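Hydrazine synthase alpha subunit (Candidatus Kuenenia stuttgartiensis, PDB 5C2V) catalyses the condensation of hydroxylamine, made in the gamma subunit of the hydrazine synthase complex, with ammonia to give hydrazine, using c-type heme. Local coordinates at residues D[459-470]-D[501-511]; D[521-529]-D[541-550]. All coordinates share one frame; numbering follows the deposited sequence.

Interaction 1. Residues D[459-470]-D[501-511]; sequences IKAVRIIQGYQC and QQRGIIGYQYV
Residues 461-467 and 503-510 pair as antiparallel strands of a four-stranded sheet in the middle domain, interrupted by a classic beta bulge in which Ile506 and Gly507 both face Ile464. Backbone groups satisfy one another on either side of it: Val462 and Gln509 exchange a reciprocal pair of N-H...O bonds, as do Gln466 and Gly504. At the bulge, Ile464 N donates to Gly507 O, while Ile464 O receives Gly507 N at 3.0 Å and, through a weak bond, Ile506 N. The pairing runs on past the strand ends, with Val511 N bound to Lys460 O and Tyr468 N to Gln502 O.

One face carries the polar pair Arg463 and Tyr508, which lie side by side and point the same way, guanidinium and ring planes 80° apart. With CG anti to the backbone N (chi1 177°) and a bend at chi3, Arg463 brings NE to Tyr508 OH at 2.6 Å, close to the guanidinium plane. The same guanidinium forms a salt bridge with Asp762, and the hydroxyl is also bonded to Glu759.

Tyr468 lays one ring face over the Arg503-Gly504 peptide, with Gly504 N 3.5 Å above the ring plane, and its hydroxyl is bonded to Gln641. Beyond Tyr468 a water accepts from Gln502 N (2.9 Å) and donates to Gln502 OE1 (3.0 Å) and, weakly, to Tyr468 O, while Gln502 NE2 is bonded to Asp768 O.

Interaction 2. Residues D[521-529]-D[541-550]; sequences QLSDVPYYM and TALTWAYLRP. With HEC (heme c), chain B.
This buried contact sets an irregular chain, 541-550, against the end of one strand and the start of the next in 521-529, beside the heme of the middle domain. A single antiparallel bridge lies at its centre: Tyr527 and Ala546 exchange two backbone bonds of 2.9 Å, from Tyr527 N to Ala546 O and from Ala546 N to Tyr527 O. Ala546 CB sits over one face of the Tyr527 ring in a CH-pi contact, 4.1 Å from the ring centroid, and Leu548 CG approaches the phenol oxygen.

Tyr528 turns an edge toward the face of the Trp545 indole in an offset edge-to-face pair, planes at 75°. Its CG lies between the backbone N and the carbonyl carbon (chi1 63°), which sets the ring alongside the indole, while its OH bonds to Arg503.

Away from the heme, Asp524 is held twice. Its N donates to Leu548 O at 2.7 Å, and its OD1 takes Arg549 NE on the syn lone pair at 2.9 Å in a salt bridge; Arg549 also pairs with Asp219. A water that donates to Val525 O and accepts from Leu548 N bridges the backbones between the Asp524-Leu548 bond and the Tyr527-Ala546 bridge.

Near the porphyrin, Ala542 N donates to Met529 O at 3.1 Å. Met529 SD approaches heme CHC at 3.5 Å and Ala542 CB lies over the macrocycle; with Thr541, Leu543 and Thr544 they form part of the pocket of the pentacoordinated c-type heme.

In the fold
From the N terminus, 459-470 comes first, and interaction 1 closes a loop of 30 residues without helix or strand when the chain returns through 501-511. Strand 517-522 follows, and interaction 2 then closes a shorter loop, containing the rest of strand 527-532 and most of strand 538-541, between 521-529 and 541-550. The two contacts are in series, neither nested nor crossed, with centres about 9 Å apart. They meet in one sheet, where strand 461-467 lies between 503-510 and 527-532; Ile465 O and Tyr528 N probably share a hydrogen bond. Together they connect the outer strand 503-510 to the heme-lining chain within the middle domain.

Interaction 1. Residues D[459-470]-D[501-511]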
loop_
_atom_site.group_PDB
_atom_site.type_symbol
_atom_site.label_atom_id
_atom_site.label_comp_id
_atom_site.label_asym_id
_atom_site.label_seq_id
_atom_site.Cartn_x
_atom_site.Cartn_y
_atom_site.Cartn_z
ATOM N N ILE D 459 23.122 -19.276 4.388
ATOM C CA ILE D 459 22.212 -19.550 5.490
ATOM C C ILE D 459 22.758 -20.706 6.317
ATOM O O ILE D 459 22.752 -21.857 5.882
ATOM C CB ILE D 459 20.797 -19.889 4.986
ATOM C CG1 ILE D 459 20.230 -18.724 4.172
ATOM C CG2 ILE D 459 19.880 -20.228 6.151
ATOM C CD1 ILE D 459 20.130 -17.427 4.947
ATOM N N LYS D 460 23.235 -20.382 7.513
ATOM C CA LYS D 460 23.858 -21.366 8.390
ATOM C C LYS D 460 22.844 -22.164 9.199
ATOM O O LYS D 460 22.979 -23.377 9.358
ATOM C CB LYS D 460 24.845 -20.677 9.330
ATOM C CG LYS D 460 25.988 -19.981 8.613
ATOM C CD LYS D 460 26.675 -20.910 7.629
ATOM C CE LYS D 460 27.909 -20.260 7.029
ATOM N NZ LYS D 460 28.487 -21.081 5.931
ATOM N N ALA D 461 21.829 -21.477 9.712
ATOM C CA ALA D 461 20.853 -22.112 10.587
ATOM C C ALA D 461 19.482 -21.458 10.484
ATOM O O ALA D 461 19.268 -20.546 9.686
ATOM C CB ALA D 461 21.343 -22.080 12.027
ATOM N N VAL D 462 18.554 -21.946 11.300
ATOM C CA VAL D 462 17.213 -21.390 11.388
ATOM C C VAL D 462 16.774 -21.293 12.843
ATOM O O VAL D 462 17.059 -22.182 13.658
ATOM C CB VAL D 462 16.176 -22.228 10.601
ATOM C CG1 VAL D 462 16.408 -22.108 9.103
ATOM C CG2 VAL D 462 16.202 -23.685 11.042
ATOM N N ARG D 463 16.091 -20.197 13.162
ATOM C CA ARG D 463 15.504 -20.005 14.480
ATOM C C ARG D 463 14.022 -20.353 14.449
ATOM O O ARG D 463 13.280 -19.888 13.584
ATOM C CB ARG D 463 15.696 -18.566 14.965
ATOM C CG ARG D 463 15.037 -18.287 16.310
ATOM C CD ARG D 463 15.174 -16.832 16.734
ATOM N NE ARG D 463 16.563 -16.446 16.967
ATOM C CZ ARG D 463 17.257 -15.640 16.170
ATOM N NH1 ARG D 463 16.689 -15.126 15.087
ATOM N NH2 ARG D 463 18.517 -15.342 16.459
ATOM N N ILE D 464 13.600 -21.178 15.400
ATOM C CA ILE D 464 12.213 -21.600 15.505
ATOM C C ILE D 464 11.586 -21.018 16.765
ATOM O O ILE D 464 12.075 -21.240 17.884
ATOM C CB ILE D 464 12.079 -23.131 15.522
ATOM C CG1 ILE D 464 12.974 -23.755 14.449
ATOM C CG2 ILE D 464 10.627 -23.535 15.319
ATOM C CD1 ILE D 464 12.945 -25.266 14.434
ATOM N N ILE D 465 10.495 -20.286 16.556
ATOM C CA ILE D 465 9.849 -19.473 17.579
ATOM C C ILE D 465 8.414 -19.930 17.838
ATOM O O ILE D 465 7.664 -20.174 16.896
ATOM C CB ILE D 465 9.832 -17.985 17.157
ATOM C CG1 ILE D 465 11.258 -17.447 17.023
ATOM C CG2 ILE D 465 9.023 -17.143 18.133
ATOM C CD1 ILE D 465 11.329 -16.047 16.453
ATOM N N GLN D 466 8.034 -20.040 19.108
ATOM C CA GLN D 466 6.661 -20.395 19.463
ATOM C C GLN D 466 5.885 -19.204 20.014
ATOM O O GLN D 466 6.299 -18.579 20.990
ATOM C CB GLN D 466 6.639 -21.531 20.486
ATOM C CG GLN D 466 5.238 -21.929 20.926
ATOM C CD GLN D 466 5.244 -23.001 21.997
ATOM O OE1 GLN D 466 6.269 -23.628 22.260
ATOM N NE2 GLN D 466 4.092 -23.217 22.623
ATOM N N GLY D 467 4.761 -18.893 19.379
ATOM C CA GLY D 467 3.892 -17.829 19.846
ATOM C C GLY D 467 3.159 -18.172 21.128
ATOM O O GLY D 467 2.513 -19.216 21.225
ATOM N N TYR D 468 3.256 -17.286 22.114
ATOM C CA TYR D 468 2.524 -17.453 23.363
ATOM C C TYR D 468 1.216 -16.678 23.309
ATOM O O TYR D 468 1.203 -15.490 22.983
ATOM C CB TYR D 468 3.356 -16.985 24.558
ATOM C CG TYR D 468 4.673 -17.707 24.730
ATOM C CD1 TYR D 468 4.848 -19.003 24.260
ATOM C CD2 TYR D 468 5.742 -17.091 25.367
ATOM C CE1 TYR D 468 6.052 -19.662 24.419
ATOM C CE2 TYR D 468 6.948 -17.742 25.530
ATOM C CZ TYR D 468 7.099 -19.026 25.054
ATOM O OH TYR D 468 8.301 -19.675 25.217
ATOM N N GLN D 469 0.118 -17.355 23.625
ATOM C CA GLN D 469 -1.182 -16.706 23.670
ATOM C C GLN D 469 -1.190 -15.659 24.775
ATOM O O GLN D 469 -0.546 -15.836 25.808
ATOM C CB GLN D 469 -2.293 -17.733 23.895
ATOM C CG GLN D 469 -3.700 -17.170 23.777
ATOM C CD GLN D 469 -4.049 -16.745 22.362
ATOM O OE1 GLN D 469 -4.538 -17.546 21.566
ATOM N NE2 GLN D 469 -3.807 -15.478 22.046
ATOM N N CYS D 470 -1.917 -14.569 24.559
ATOM C CA CYS D 470 -1.955 -13.501 25.545
ATOM C C CYS D 470 -3.112 -13.720 26.506
ATOM O O CYS D 470 -4.279 -13.581 26.138
ATOM C CB CYS D 470 -2.080 -12.138 24.858
ATOM S SG CYS D 470 -2.135 -10.729 25.988
ATOM N N GLN D 501 3.239 -9.828 19.872
ATOM C CA GLN D 501 2.862 -10.309 21.194
ATOM C C GLN D 501 3.919 -11.265 21.742
ATOM O O GLN D 501 4.926 -11.535 21.085
ATOM C CB GLN D 501 1.494 -10.990 21.155
ATOM C CG GLN D 501 0.333 -10.019 21.021
ATOM C CD GLN D 501 -1.012 -10.716 20.980
ATOM O OE1 GLN D 501 -1.108 -11.881 20.595
ATOM N NE2 GLN D 501 -2.059 -10.006 21.386
ATOM N N GLN D 502 3.682 -11.770 22.948
ATOM C CA GLN D 502 4.659 -12.600 23.647
ATOM C C GLN D 502 4.959 -13.898 22.907
ATOM O O GLN D 502 4.059 -14.558 22.385
ATOM C CB GLN D 502 4.167 -12.907 25.061
ATOM C CG GLN D 502 3.867 -11.666 25.879
ATOM C CD GLN D 502 3.106 -11.972 27.150
ATOM O OE1 GLN D 502 1.985 -12.477 27.107
ATOM N NE2 GLN D 502 3.712 -11.667 28.292
ATOM N N ARG D 503 6.239 -14.248 22.861
ATOM C CA ARG D 503 6.700 -15.446 22.175
ATOM C C ARG D 503 8.043 -15.895 22.738
ATOM O O ARG D 503 8.688 -15.161 23.486
ATOM C CB ARG D 503 6.796 -15.206 20.669
ATOM C CG ARG D 503 7.573 -13.967 20.272
ATOM C CD ARG D 503 7.206 -13.555 18.859
ATOM N NE ARG D 503 5.809 -13.143 18.769
ATOM C CZ ARG D 503 5.153 -12.963 17.627
ATOM N NH1 ARG D 503 5.767 -13.171 16.470
ATOM N NH2 ARG D 503 3.883 -12.585 17.642
ATOM N N GLY D 504 8.455 -17.107 22.385
ATOM C CA GLY D 504 9.696 -17.659 22.893
ATOM C C GLY D 504 10.368 -18.554 21.874
ATOM O O GLY D 504 9.829 -18.794 20.795
ATOM N N ILE D 505 11.555 -19.042 22.213
ATOM C CA ILE D 505 12.356 -19.807 21.267
ATOM C C ILE D 505 12.119 -21.309 21.387
ATOM O O ILE D 505 12.465 -21.921 22.398
ATOM C CB ILE D 505 13.860 -19.524 21.459
ATOM C CG1 ILE D 505 14.131 -18.019 21.403
ATOM C CG2 ILE D 505 14.681 -20.259 20.411
ATOM C CD1 ILE D 505 15.580 -17.650 21.641
ATOM N N ILE D 506 11.523 -21.896 20.353
ATOM C CA ILE D 506 11.420 -23.348 20.267
ATOM C C ILE D 506 12.827 -23.915 20.189
ATOM O O ILE D 506 13.171 -24.855 20.908
ATOM C CB ILE D 506 10.597 -23.807 19.047
ATOM C CG1 ILE D 506 9.105 -23.767 19.368
ATOM C CG2 ILE D 506 10.989 -25.217 18.630
ATOM C CD1 ILE D 506 8.229 -24.277 18.250
ATOM N N GLY D 507 13.646 -23.330 19.321
ATOM C CA GLY D 507 15.040 -23.731 19.250
ATOM C C GLY D 507 15.666 -23.515 17.890
ATOM O O GLY D 507 14.995 -23.112 16.951
ATOM N N TYR D 508 16.955 -23.807 17.776
ATOM C CA TYR D 508 17.672 -23.575 16.529
ATOM C C TYR D 508 18.011 -24.879 15.822
ATOM O O TYR D 508 18.226 -25.904 16.468
ATOM C CB TYR D 508 18.952 -22.785 16.787
ATOM C CG TYR D 508 18.732 -21.385 17.307
ATOM C CD1 TYR D 508 18.722 -20.298 16.443
ATOM C CD2 TYR D 508 18.560 -21.145 18.666
ATOM C CE1 TYR D 508 18.539 -19.013 16.914
ATOM C CE2 TYR D 508 18.375 -19.862 19.146
ATOM C CZ TYR D 508 18.363 -18.801 18.265
ATOM O OH TYR D 508 18.177 -17.521 18.734
ATOM N N GLN D 509 18.060 -24.839 14.494
ATOM C CA GLN D 509 18.455 -26.019 13.729
ATOM C C GLN D 509 19.384 -25.648 12.579
ATOM O O GLN D 509 19.130 -24.688 11.862
ATOM C CB GLN D 509 17.224 -26.750 13.193
ATOM C CG GLN D 509 17.540 -28.104 12.586
ATOM C CD GLN D 509 18.188 -29.046 13.581
ATOM O OE1 GLN D 509 19.189 -29.693 13.278
ATOM N NE2 GLN D 509 17.617 -29.127 14.777
ATOM N N TYR D 510 20.456 -26.413 12.396
ATOM C CA TYR D 510 21.434 -26.091 11.360
ATOM C C TYR D 510 20.867 -26.288 9.956
ATOM O O TYR D 510 19.891 -27.013 9.762
ATOM C CB TYR D 510 22.707 -26.928 11.535
ATOM C CG TYR D 510 22.518 -28.426 11.409
ATOM C CD1 TYR D 510 22.596 -29.056 10.172
ATOM C CD2 TYR D 510 22.285 -29.213 12.529
ATOM C CE1 TYR D 510 22.431 -30.424 10.053
ATOM C CE2 TYR D 510 22.121 -30.582 12.420
ATOM C CZ TYR D 510 22.195 -31.183 11.180
ATOM O OH TYR D 510 22.032 -32.544 11.067
ATOM N N VAL D 511 21.485 -25.624 8.984
ATOM C CA VAL D 511 21.073 -25.726 7.590
ATOM C C VAL D 511 22.202 -26.305 6.741
ATOM O O VAL D 511 23.357 -25.901 6.873
ATOM C CB VAL D 511 20.650 -24.349 7.026
ATOM C CG1 VAL D 511 20.387 -24.433 5.530
ATOM C CG2 VAL D 511 19.419 -23.836 7.753
HETATM O O HOH W 1 1.118 -12.382 24.227
#

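Interaction 2. Residues D[521-529]-D[541-550]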
loop_
_atom_site.group_PDB
_atom_site.type_symbol
_atom_site.label_atom_id
_atom_site.label_comp_id
_atom_site.label_asym_id
_atom_site.label_seq_id
_atom_site.Cartn_x
_atom_site.Cartn_y
_atom_site.Cartn_z
ATOM N N GLN D 521 10.343 -31.205 16.383
ATOM C CA GLN D 521 9.963 -30.163 17.326
ATOM C C GLN D 521 8.586 -30.411 17.925
ATOM O O GLN D 521 7.940 -31.414 17.626
ATOM C CB GLN D 521 9.980 -28.801 16.640
ATOM C CG GLN D 521 8.945 -28.682 15.538
ATOM C CD GLN D 521 8.778 -27.263 15.051
ATOM O OE1 GLN D 521 9.746 -26.603 14.676
ATOM N NE2 GLN D 521 7.544 -26.779 15.064
ATOM N N LEU D 522 8.138 -29.475 18.756
ATOM C CA LEU D 522 6.833 -29.556 19.401
ATOM C C LEU D 522 5.697 -29.586 18.383
ATOM O O LEU D 522 5.823 -29.057 17.279
ATOM C CB LEU D 522 6.636 -28.376 20.355
ATOM C CG LEU D 522 7.540 -28.276 21.582
ATOM C CD1 LEU D 522 7.574 -26.846 22.096
ATOM C CD2 LEU D 522 7.054 -29.216 22.670
ATOM N N SER D 523 4.589 -30.212 18.765
ATOM C CA SER D 523 3.416 -30.283 17.903
ATOM C C SER D 523 2.191 -29.762 18.647
ATOM O O SER D 523 2.218 -29.620 19.870
ATOM C CB SER D 523 3.183 -31.716 17.420
ATOM O OG SER D 523 2.820 -32.566 18.492
ATOM N N ASP D 524 1.132 -29.467 17.896
ATOM C CA ASP D 524 -0.093 -28.875 18.437
ATOM C C ASP D 524 0.166 -27.520 19.093
ATOM O O ASP D 524 -0.574 -27.101 19.983
ATOM C CB ASP D 524 -0.762 -29.822 19.439
ATOM C CG ASP D 524 -1.380 -31.037 18.775
ATOM O OD1 ASP D 524 -1.793 -30.931 17.601
ATOM O OD2 ASP D 524 -1.462 -32.096 19.431
ATOM N N VAL D 525 1.221 -26.840 18.654
ATOM C CA VAL D 525 1.533 -25.500 19.141
ATOM C C VAL D 525 1.871 -24.578 17.970
ATOM O O VAL D 525 2.480 -25.009 16.990
ATOM C CB VAL D 525 2.709 -25.512 20.147
ATOM C CG1 VAL D 525 2.329 -26.280 21.407
ATOM C CG2 VAL D 525 3.956 -26.105 19.513
ATOM N N PRO D 526 1.458 -23.303 18.058
ATOM C CA PRO D 526 1.744 -22.342 16.985
ATOM C C PRO D 526 3.223 -21.963 16.924
ATOM O O PRO D 526 3.840 -21.739 17.966
ATOM C CB PRO D 526 0.881 -21.135 17.361
ATOM C CG PRO D 526 0.746 -21.226 18.844
ATOM C CD PRO D 526 0.683 -22.695 19.154
ATOM N N TYR D 527 3.779 -21.886 15.718
ATOM C CA TYR D 527 5.195 -21.571 15.555
ATOM C C TYR D 527 5.512 -21.003 14.174
ATOM O O TYR D 527 4.711 -21.117 13.247
ATOM C CB TYR D 527 6.053 -22.815 15.806
ATOM C CG TYR D 527 6.099 -23.784 14.642
ATOM C CD1 TYR D 527 5.089 -24.715 14.449
ATOM C CD2 TYR D 527 7.159 -23.770 13.742
ATOM C CE1 TYR D 527 5.124 -25.600 13.386
ATOM C CE2 TYR D 527 7.203 -24.650 12.676
ATOM C CZ TYR D 527 6.184 -25.564 12.505
ATOM O OH TYR D 527 6.223 -26.445 11.448
ATOM N N TYR D 528 6.684 -20.385 14.050
ATOM C CA TYR D 528 7.203 -19.976 12.748
ATOM C C TYR D 528 8.732 -20.011 12.745
ATOM O O TYR D 528 9.353 -20.337 13.757
ATOM C CB TYR D 528 6.688 -18.585 12.362
ATOM C CG TYR D 528 7.125 -17.466 13.278
ATOM C CD1 TYR D 528 8.250 -16.705 12.990
ATOM C CD2 TYR D 528 6.400 -17.157 14.423
ATOM C CE1 TYR D 528 8.650 -15.676 13.821
ATOM C CE2 TYR D 528 6.792 -16.129 15.259
ATOM C CZ TYR D 528 7.917 -15.392 14.953
ATOM O OH TYR D 528 8.312 -14.368 15.783
ATOM N N MET D 529 9.334 -19.671 11.609
ATOM C CA MET D 529 10.769 -19.865 11.421
ATOM C C MET D 529 11.490 -18.629 10.884
ATOM O O MET D 529 10.875 -17.747 10.285
ATOM C CB MET D 529 11.011 -21.042 10.476
ATOM C CG MET D 529 10.339 -20.883 9.119
ATOM S SD MET D 529 9.495 -22.381 8.585
ATOM C CE MET D 529 8.231 -22.511 9.846
ATOM N N THR D 541 11.975 -13.460 7.733
ATOM C CA THR D 541 11.092 -14.044 8.732
ATOM C C THR D 541 9.797 -14.508 8.082
ATOM O O THR D 541 9.216 -13.797 7.263
ATOM C CB THR D 541 10.773 -13.038 9.860
ATOM O OG1 THR D 541 11.993 -12.590 10.465
ATOM C CG2 THR D 541 9.893 -13.679 10.925
ATOM N N ALA D 542 9.343 -15.700 8.448
ATOM C CA ALA D 542 8.067 -16.184 7.951
ATOM C C ALA D 542 6.997 -15.749 8.931
ATOM O O ALA D 542 6.922 -16.260 10.049
ATOM C CB ALA D 542 8.079 -17.694 7.797
ATOM N N LEU D 543 6.157 -14.810 8.509
ATOM C CA LEU D 543 5.168 -14.253 9.414
ATOM C C LEU D 543 3.821 -14.888 9.137
ATOM O O LEU D 543 3.147 -14.569 8.155
ATOM C CB LEU D 543 5.099 -12.731 9.267
ATOM C CG LEU D 543 6.343 -11.977 9.744
ATOM C CD1 LEU D 543 6.242 -10.499 9.403
ATOM C CD2 LEU D 543 6.555 -12.169 11.240
ATOM N N THR D 544 3.442 -15.773 10.049
ATOM C CA THR D 544 2.277 -16.634 9.922
ATOM C C THR D 544 2.303 -17.567 11.117
ATOM O O THR D 544 3.246 -17.535 11.910
ATOM C CB THR D 544 2.280 -17.451 8.616
ATOM O OG1 THR D 544 0.999 -18.063 8.427
ATOM C CG2 THR D 544 3.358 -18.524 8.660
ATOM N N TRP D 545 1.281 -18.401 11.255
ATOM C CA TRP D 545 1.292 -19.391 12.319
ATOM C C TRP D 545 1.139 -20.802 11.766
ATOM O O TRP D 545 0.109 -21.160 11.194
ATOM C CB TRP D 545 0.203 -19.080 13.344
ATOM C CG TRP D 545 0.457 -17.783 14.045
ATOM C CD1 TRP D 545 -0.256 -16.626 13.918
ATOM C CD2 TRP D 545 1.524 -17.499 14.956
ATOM N NE1 TRP D 545 0.292 -15.645 14.709
ATOM C CE2 TRP D 545 1.386 -16.155 15.355
ATOM C CE3 TRP D 545 2.578 -18.254 15.481
ATOM C CZ2 TRP D 545 2.262 -15.550 16.254
ATOM C CZ3 TRP D 545 3.447 -17.651 16.372
ATOM C CH2 TRP D 545 3.284 -16.312 16.749
ATOM N N ALA D 546 2.191 -21.593 11.944
ATOM C CA ALA D 546 2.233 -22.964 11.462
ATOM C C ALA D 546 2.061 -23.922 12.629
ATOM O O ALA D 546 2.425 -23.604 13.760
ATOM C CB ALA D 546 3.540 -23.237 10.730
ATOM N N TYR D 547 1.474 -25.080 12.358
ATOM C CA TYR D 547 1.245 -26.071 13.400
ATOM C C TYR D 547 1.363 -27.486 12.852
ATOM O O TYR D 547 0.930 -27.773 11.737
ATOM C CB TYR D 547 -0.131 -25.862 14.038
ATOM C CG TYR D 547 -1.246 -25.685 13.032
ATOM C CD1 TYR D 547 -1.564 -24.429 12.532
ATOM C CD2 TYR D 547 -1.975 -26.775 12.578
ATOM C CE1 TYR D 547 -2.578 -24.263 11.611
ATOM C CE2 TYR D 547 -2.993 -26.618 11.657
ATOM C CZ TYR D 547 -3.290 -25.361 11.178
ATOM O OH TYR D 547 -4.303 -25.199 10.260
ATOM N N LEU D 548 1.958 -28.367 13.646
ATOM C CA LEU D 548 2.094 -29.766 13.268
ATOM C C LEU D 548 1.228 -30.644 14.157
ATOM O O LEU D 548 1.191 -30.462 15.372
ATOM C CB LEU D 548 3.556 -30.212 13.358
ATOM C CG LEU D 548 4.569 -29.554 12.419
ATOM C CD1 LEU D 548 5.985 -29.958 12.801
ATOM C CD2 LEU D 548 4.278 -29.918 10.971
ATOM N N ARG D 549 0.518 -31.587 13.550
ATOM C CA ARG D 549 -0.175 -32.607 14.322
ATOM C C ARG D 549 0.869 -33.602 14.824
ATOM O O ARG D 549 1.964 -33.675 14.266
ATOM C CB ARG D 549 -1.252 -33.302 13.481
ATOM C CG ARG D 549 -2.373 -32.386 12.997
ATOM C CD ARG D 549 -2.837 -31.414 14.079
ATOM N NE ARG D 549 -3.206 -32.083 15.326
ATOM C CZ ARG D 549 -4.419 -32.554 15.597
ATOM N NH1 ARG D 549 -5.395 -32.437 14.706
ATOM N NH2 ARG D 549 -4.656 -33.144 16.759
ATOM N N PRO D 550 0.551 -34.348 15.897
ATOM C CA PRO D 550 1.487 -35.343 16.436
ATOM C C PRO D 550 1.998 -36.324 15.380
ATOM O O PRO D 550 1.213 -36.795 14.556
ATOM C CB PRO D 550 0.650 -36.068 17.489
ATOM C CG PRO D 550 -0.315 -35.040 17.955
ATOM C CD PRO D 550 -0.650 -34.213 16.742
HETATM FE FE HEC B . 6.321 -20.046 4.664
HETATM C CHA HEC B . 3.970 -17.519 4.554
HETATM C CHB HEC B . 3.813 -22.334 5.135
HETATM C CHC HEC B . 8.666 -22.528 5.177
HETATM C CHD HEC B . 8.849 -17.743 4.417
HETATM N NA HEC B . 4.278 -19.945 4.811
HETATM C C1A HEC B . 3.509 -18.800 4.747
HETATM C C2A HEC B . 2.123 -19.179 4.916
HETATM C C3A HEC B . 2.074 -20.504 5.079
HETATM C C4A HEC B . 3.429 -21.016 5.016
HETATM C CMA HEC B . 0.800 -21.350 5.296
HETATM C CAA HEC B . 0.924 -18.205 4.914
HETATM C CBA HEC B . 0.252 -18.207 3.544
HETATM C CGA HEC B . 1.155 -17.598 2.502
HETATM O O1A HEC B . 1.334 -18.220 1.423
HETATM O O2A HEC B . 1.702 -16.493 2.746
HETATM N NB HEC B . 6.257 -22.053 5.217
HETATM C C1B HEC B . 5.106 -22.808 5.078
HETATM C C2B HEC B . 5.502 -24.183 4.853
HETATM C C3B HEC B . 6.835 -24.245 4.870
HETATM C C4B HEC B . 7.342 -22.904 5.096
HETATM C CMB HEC B . 4.546 -25.377 4.644
HETATM C CAB HEC B . 7.671 -25.529 4.666
HETATM C CBB HEC B . 8.424 -25.877 5.970
HETATM N NC HEC B . 8.384 -20.133 4.724
HETATM C C1C HEC B . 9.141 -21.241 5.054
HETATM C C2C HEC B . 10.528 -20.827 5.137
HETATM C C3C HEC B . 10.561 -19.496 5.036
HETATM C C4C HEC B . 9.225 -19.038 4.704
HETATM C CMC HEC B . 11.696 -21.716 5.616
HETATM C CAC HEC B . 11.831 -18.622 5.127
HETATM C CBC HEC B . 11.747 -17.721 6.379
HETATM N ND HEC B . 6.398 -17.956 4.520
HETATM C C1D HEC B . 7.576 -17.227 4.401
HETATM C C2D HEC B . 7.257 -15.826 4.259
HETATM C C3D HEC B . 5.726 -15.758 4.297
HETATM C C4D HEC B . 5.285 -17.123 4.466
HETATM C CMD HEC B . 8.253 -14.657 4.095
HETATM C CAD HEC B . 4.831 -14.506 4.192
HETATM C CBD HEC B . 5.067 -13.633 5.418
HETATM C CGD HEC B . 4.229 -12.389 5.321
HETATM O O1D HEC B . 4.446 -11.469 6.147
HETATM O O2D HEC B . 3.355 -12.315 4.417
HETATM O O HOH W 2 3.145 -27.527 15.743
#